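Local structure of zinc-binding protein TroA (Treponema pallidum, 1K0F) at residues 212-217 and 226-231; 163-168 and 200-205. The protein binds zinc with high affinity and specificity in the periplasm and delivers it to the membrane permease of the TroABC transporter for import into the cytoplasm. One frame throughout, in Å; residues are numbered along the deposited sequence.

Contact 1 of 2, residues 212-217 and 226-231; sequences PAIFIE and EALRDA
Ile-214 and Arg-229 form the closest CA pair of segments 212-217 and 226-231, 7.7 Å apart. Strand 213-217 and helix 225-233 follow one another in a beta-alpha-beta unit that strand 240-245 completes, and between these two segments the packing turns on a single isoleucine methyl. Ile-214 points its CB toward the helix. With chi1 at 47°, CG1 is flanked by both the backbone N and C, and the extended second torsion makes CD1 the atom that reaches the helix. That methyl lies 3.9 Å from CB of Arg-229 and 4.0 Å from CG of the same residue, the two side chains crossing at about a right angle. Leu-228 closes in on the same methyl, its CG 4.3 Å from Ile-214 CD1. The arginine thus meets the strand with the foot of its aliphatic chain, while bends at the second and third torsions fold the guanidinium back along the helix. There NH2 of Arg-229 forms a salt bridge of 2.6 Å with OD1 of Asp-230, meeting the carboxylate on its syn side but 23° out of its plane; the hydrogen bond from NE to the same oxygen is weak. The carbonyl O of Glu-226 lies over one guanidinium face, toward its rim, without being hydrogen-bonded to it. Within the fold, Ile-214 also touches Val-165 and Ile-206, whereas Arg-229 reaches Ile-241. The chemistry is therefore divided along one side chain: methylene carbons take part in the apolar packing, and the charge is paired with an acidic neighbour on the helix itself.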
loop_
_atom_site.group_PDB
_atom_site.type_symbol
_atom_site.label_atom_id
_atom_site.label_comp_id
_atom_site.label_asym_id
_atom_site.label_seq_id
_atom_site.Cartn_x
_atom_site.Cartn_y
_atom_site.Cartn_z
ATOM N N PRO A 212 -8.947 -7.159 20.701
ATOM C CA PRO A 212 -9.674 -8.342 20.239
ATOM C C PRO A 212 -8.893 -9.010 19.125
ATOM O O PRO A 212 -8.905 -10.223 18.998
ATOM C CB PRO A 212 -11.012 -7.784 19.749
ATOM C CG PRO A 212 -10.763 -6.332 19.528
ATOM C CD PRO A 212 -9.739 -5.929 20.541
ATOM N N ALA A 213 -8.191 -8.210 18.330
ATOM C CA ALA A 213 -7.430 -8.787 17.243
ATOM C C ALA A 213 -6.270 -7.954 16.717
ATOM O O ALA A 213 -6.282 -6.733 16.770
ATOM C CB ALA A 213 -8.380 -9.132 16.084
ATOM N N ILE A 214 -5.264 -8.658 16.211
ATOM C CA ILE A 214 -4.085 -8.066 15.601
ATOM C C ILE A 214 -4.167 -8.630 14.182
ATOM O O ILE A 214 -4.899 -9.590 13.958
ATOM C CB ILE A 214 -2.776 -8.534 16.309
ATOM C CG1 ILE A 214 -2.774 -10.051 16.503
ATOM C CG2 ILE A 214 -2.645 -7.845 17.665
ATOM C CD1 ILE A 214 -1.407 -10.622 16.795
ATOM N N PHE A 215 -3.437 -8.060 13.227
ATOM C CA PHE A 215 -3.527 -8.554 11.856
ATOM C C PHE A 215 -2.250 -8.985 11.161
ATOM O O PHE A 215 -1.167 -8.468 11.412
ATOM C CB PHE A 215 -4.219 -7.511 10.984
ATOM C CG PHE A 215 -5.589 -7.154 11.461
ATOM C CD1 PHE A 215 -5.764 -6.477 12.662
ATOM C CD2 PHE A 215 -6.710 -7.541 10.740
ATOM C CE1 PHE A 215 -7.038 -6.195 13.146
ATOM C CE2 PHE A 215 -7.997 -7.265 11.216
ATOM C CZ PHE A 215 -8.160 -6.590 12.422
ATOM N N ILE A 216 -2.393 -9.952 10.269
ATOM C CA ILE A 216 -1.270 -10.439 9.487
ATOM C C ILE A 216 -1.236 -9.546 8.258
ATOM O O ILE A 216 -2.040 -8.625 8.119
ATOM C CB ILE A 216 -1.464 -11.918 9.022
ATOM C CG1 ILE A 216 -2.937 -12.305 9.094
ATOM C CG2 ILE A 216 -0.646 -12.868 9.904
ATOM C CD1 ILE A 216 -3.236 -13.617 8.456
ATOM N N GLU A 217 -0.308 -9.816 7.359
ATOM C CA GLU A 217 -0.213 -9.029 6.156
ATOM C C GLU A 217 0.266 -9.901 5.036
ATOM O O GLU A 217 1.039 -10.824 5.246
ATOM C CB GLU A 217 0.737 -7.874 6.358
ATOM C CG GLU A 217 0.128 -6.743 7.140
ATOM C CD GLU A 217 1.074 -5.587 7.267
ATOM O OE1 GLU A 217 0.874 -4.737 8.156
ATOM O OE2 GLU A 217 2.030 -5.535 6.471
ATOM N N GLU A 226 2.099 -14.048 14.337
ATOM C CA GLU A 226 1.592 -15.184 15.098
ATOM C C GLU A 226 2.453 -15.387 16.329
ATOM O O GLU A 226 2.001 -15.952 17.322
ATOM C CB GLU A 226 1.637 -16.458 14.265
ATOM C CG GLU A 226 0.914 -16.363 12.957
ATOM C CD GLU A 226 0.322 -17.684 12.542
ATOM O OE1 GLU A 226 0.934 -18.743 12.832
ATOM O OE2 GLU A 226 -0.766 -17.676 11.929
ATOM N N ALA A 227 3.702 -14.939 16.249
ATOM C CA ALA A 227 4.634 -15.071 17.360
ATOM C C ALA A 227 4.272 -14.018 18.386
ATOM O O ALA A 227 4.352 -14.239 19.593
ATOM C CB ALA A 227 6.057 -14.869 16.876
ATOM N N LEU A 228 3.871 -12.858 17.891
ATOM C CA LEU A 228 3.470 -11.777 18.764
ATOM C C LEU A 228 2.212 -12.280 19.432
ATOM O O LEU A 228 2.036 -12.138 20.631
ATOM C CB LEU A 228 3.169 -10.520 17.950
ATOM C CG LEU A 228 2.336 -9.423 18.619
ATOM C CD1 LEU A 228 2.821 -9.165 20.049
ATOM C CD2 LEU A 228 2.435 -8.154 17.779
ATOM N N ARG A 229 1.351 -12.897 18.637
ATOM C CA ARG A 229 0.098 -13.439 19.136
ATOM C C ARG A 229 0.340 -14.340 20.350
ATOM O O ARG A 229 -0.367 -14.236 21.353
ATOM C CB ARG A 229 -0.603 -14.229 18.030
ATOM C CG ARG A 229 -2.103 -14.290 18.176
ATOM C CD ARG A 229 -2.539 -15.560 18.868
ATOM N NE ARG A 229 -1.598 -16.653 18.645
ATOM C CZ ARG A 229 -1.228 -17.083 17.439
ATOM N NH1 ARG A 229 -1.720 -16.510 16.348
ATOM N NH2 ARG A 229 -0.373 -18.087 17.317
ATOM N N ASP A 230 1.341 -15.219 20.253
ATOM C CA ASP A 230 1.691 -16.131 21.343
ATOM C C ASP A 230 2.286 -15.379 22.517
ATOM O O ASP A 230 2.064 -15.739 23.671
ATOM C CB ASP A 230 2.698 -17.157 20.868
ATOM C CG ASP A 230 2.194 -17.941 19.712
ATOM O OD1 ASP A 230 0.959 -17.931 19.505
ATOM O OD2 ASP A 230 3.025 -18.559 19.018
ATOM N N ALA A 231 3.069 -14.350 22.213
ATOM C CA ALA A 231 3.678 -13.536 23.252
ATOM C C ALA A 231 2.534 -12.872 24.009
ATOM O O ALA A 231 2.570 -12.746 25.232
ATOM C CB ALA A 231 4.584 -12.494 22.634
#

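Contact 2 of 2, residues 163-168 and 200-205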
loop_
_atom_site.group_PDB
_atom_site.type_symbol
_atom_site.label_atom_id
_atom_site.label_comp_id
_atom_site.label_asym_id
_atom_site.label_seq_id
_atom_site.Cartn_x
_atom_site.Cartn_y
_atom_site.Cartn_z
ATOM N N VAL A 163 -7.631 0.834 17.801
ATOM C CA VAL A 163 -6.199 0.617 17.988
ATOM C C VAL A 163 -5.803 -0.578 17.132
ATOM O O VAL A 163 -6.147 -1.713 17.457
ATOM C CB VAL A 163 -5.855 0.288 19.457
ATOM C CG1 VAL A 163 -4.375 -0.001 19.589
ATOM C CG2 VAL A 163 -6.258 1.439 20.362
ATOM N N LEU A 164 -5.101 -0.335 16.031
ATOM C CA LEU A 164 -4.695 -1.438 15.163
ATOM C C LEU A 164 -3.205 -1.754 15.211
ATOM O O LEU A 164 -2.355 -0.882 15.038
ATOM C CB LEU A 164 -5.117 -1.157 13.714
ATOM C CG LEU A 164 -4.394 -1.890 12.577
ATOM C CD1 LEU A 164 -5.031 -3.251 12.309
ATOM C CD2 LEU A 164 -4.457 -1.022 11.331
ATOM N N VAL A 165 -2.899 -3.019 15.454
ATOM C CA VAL A 165 -1.521 -3.469 15.496
ATOM C C VAL A 165 -1.398 -4.452 14.339
ATOM O O VAL A 165 -2.181 -5.395 14.223
ATOM C CB VAL A 165 -1.189 -4.162 16.839
ATOM C CG1 VAL A 165 0.220 -4.725 16.797
ATOM C CG2 VAL A 165 -1.318 -3.168 17.986
ATOM N N THR A 166 -0.421 -4.217 13.474
ATOM C CA THR A 166 -0.223 -5.061 12.307
ATOM C C THR A 166 1.221 -5.506 12.118
ATOM O O THR A 166 2.105 -5.124 12.883
ATOM C CB THR A 166 -0.653 -4.312 11.049
ATOM O OG1 THR A 166 -0.221 -2.951 11.153
ATOM C CG2 THR A 166 -2.170 -4.351 10.895
ATOM N N ALA A 167 1.442 -6.308 11.080
ATOM C CA ALA A 167 2.765 -6.833 10.734
ATOM C C ALA A 167 3.879 -5.770 10.737
ATOM O O ALA A 167 4.905 -5.954 11.397
ATOM C CB ALA A 167 2.700 -7.520 9.374
ATOM N N HIS A 168 3.688 -4.680 9.986
ATOM C CA HIS A 168 4.672 -3.594 9.932
ATOM C C HIS A 168 4.035 -2.195 9.851
ATOM O O HIS A 168 2.864 -2.067 9.507
ATOM C CB HIS A 168 5.692 -3.835 8.787
ATOM C CG HIS A 168 5.245 -3.379 7.430
ATOM N ND1 HIS A 168 4.114 -3.865 6.813
ATOM C CD2 HIS A 168 5.825 -2.540 6.538
ATOM C CE1 HIS A 168 4.014 -3.347 5.601
ATOM N NE2 HIS A 168 5.041 -2.543 5.409
ATOM N N GLN A 200 8.107 -7.830 22.709
ATOM C CA GLN A 200 7.749 -7.927 24.113
ATOM C C GLN A 200 6.771 -6.819 24.474
ATOM O O GLN A 200 5.649 -7.073 24.910
ATOM C CB GLN A 200 9.004 -7.776 24.966
ATOM C CG GLN A 200 9.142 -8.815 26.037
ATOM C CD GLN A 200 9.373 -10.185 25.462
ATOM O OE1 GLN A 200 8.452 -11.000 25.373
ATOM N NE2 GLN A 200 10.611 -10.454 25.064
ATOM N N GLU A 201 7.219 -5.583 24.295
ATOM C CA GLU A 201 6.410 -4.414 24.600
ATOM C C GLU A 201 5.073 -4.483 23.883
ATOM O O GLU A 201 4.021 -4.385 24.506
ATOM C CB GLU A 201 7.165 -3.141 24.202
ATOM C CG GLU A 201 8.607 -3.120 24.699
ATOM C CD GLU A 201 9.216 -1.728 24.736
ATOM O OE1 GLU A 201 9.339 -1.165 25.847
ATOM O OE2 GLU A 201 9.577 -1.202 23.657
ATOM N N LEU A 202 5.117 -4.658 22.569
ATOM C CA LEU A 202 3.900 -4.735 21.785
ATOM C C LEU A 202 2.981 -5.832 22.303
ATOM O O LEU A 202 1.762 -5.667 22.346
ATOM C CB LEU A 202 4.235 -4.997 20.322
ATOM C CG LEU A 202 3.051 -4.793 19.380
ATOM C CD1 LEU A 202 2.378 -3.465 19.694
ATOM C CD2 LEU A 202 3.532 -4.830 17.945
ATOM N N ALA A 203 3.569 -6.954 22.697
ATOM C CA ALA A 203 2.791 -8.068 23.214
ATOM C C ALA A 203 1.991 -7.604 24.427
ATOM O O ALA A 203 0.768 -7.723 24.459
ATOM C CB ALA A 203 3.712 -9.213 23.594
ATOM N N ALA A 204 2.685 -7.073 25.427
ATOM C CA ALA A 204 2.008 -6.592 26.623
ATOM C C ALA A 204 1.045 -5.469 26.262
ATOM O O ALA A 204 -0.066 -5.418 26.769
ATOM C CB ALA A 204 3.027 -6.101 27.649
ATOM N N PHE A 205 1.477 -4.572 25.382
ATOM C CA PHE A 205 0.651 -3.451 24.966
ATOM C C PHE A 205 -0.716 -3.946 24.537
ATOM O O PHE A 205 -1.742 -3.409 24.942
ATOM C CB PHE A 205 1.296 -2.723 23.802
ATOM C CG PHE A 205 0.336 -1.899 23.026
ATOM C CD1 PHE A 205 -0.237 -0.761 23.600
ATOM C CD2 PHE A 205 -0.013 -2.255 21.728
ATOM C CE1 PHE A 205 -1.148 0.019 22.892
ATOM C CE2 PHE A 205 -0.925 -1.488 20.997
ATOM C CZ PHE A 205 -1.498 -0.340 21.585
#
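Phe-205 reaches from helix 196-208 to two valines of strand 163-166, Val-163 and Val-165, which project from the same side of the strand. The axes of strand 163-166 and helix 200-205 come within 10.9 Å at an angle of 143°, so the two run roughly antiparallel. From CB, which points toward the strand, the ring is sent forward by a first torsion of 160° that places CG opposite the backbone N. One side of the ring then does the touching. CD2 lies 4.1 Å from CG2 of Val-165; CE2 follows at 3.5 Å from that same methyl and at 4.0 Å from CG1 of Val-163. At the tip, CZ comes to 3.5 Å from Val-163 CG1. Both methyls lie at the ring edge, near its plane, so the phenyl enters rim first. The other branch of Val-165, CG1, makes the closer approach to Leu-202, about one turn earlier, 3.5 Å from its CD2. The two methyls of one valine are thus shared between a leucine and a phenylalanine three residues apart on the helix. It is a worked example of plain apolar strand-to-helix packing, in which alternate strand residues 163 and 165 meet helix residues 202 and 205, away from the zinc site. Around this interface, Lys-183 of strand 181-184 touches both Val-165 and Phe-205, and Arg-209 reaches Val-163. Leu-202 also packs on Leu-228 of helix 225-233, which places helix 196-208 against a second helix as well as against the strand.

In the fold
Contacts 1 and 2 have centres about 8 Å apart. Strands 163-166 and 213-217 lie side by side, with a probable backbone hydrogen bond from Phe-215 N to Val-165 O, 3.1 Å. Beyond it both segments run toward the empty zinc site, whose experimentally established ligands are His-37, His-102, His-168 and Asp-248. His-168 closes segment 163-168; its ND1 makes a probable hydrogen bond of 2.7 Å with Glu-217 OE2. Glu-217, also bonded to Ser-247, is placed as a second-shell partner and probably helps to set the orientation of the His-168 ring. The apolar packing of contact 1 stays farther off, the Leu-228 side chain about 10 Å from that of His-168, and contact 2 packs away from the site too.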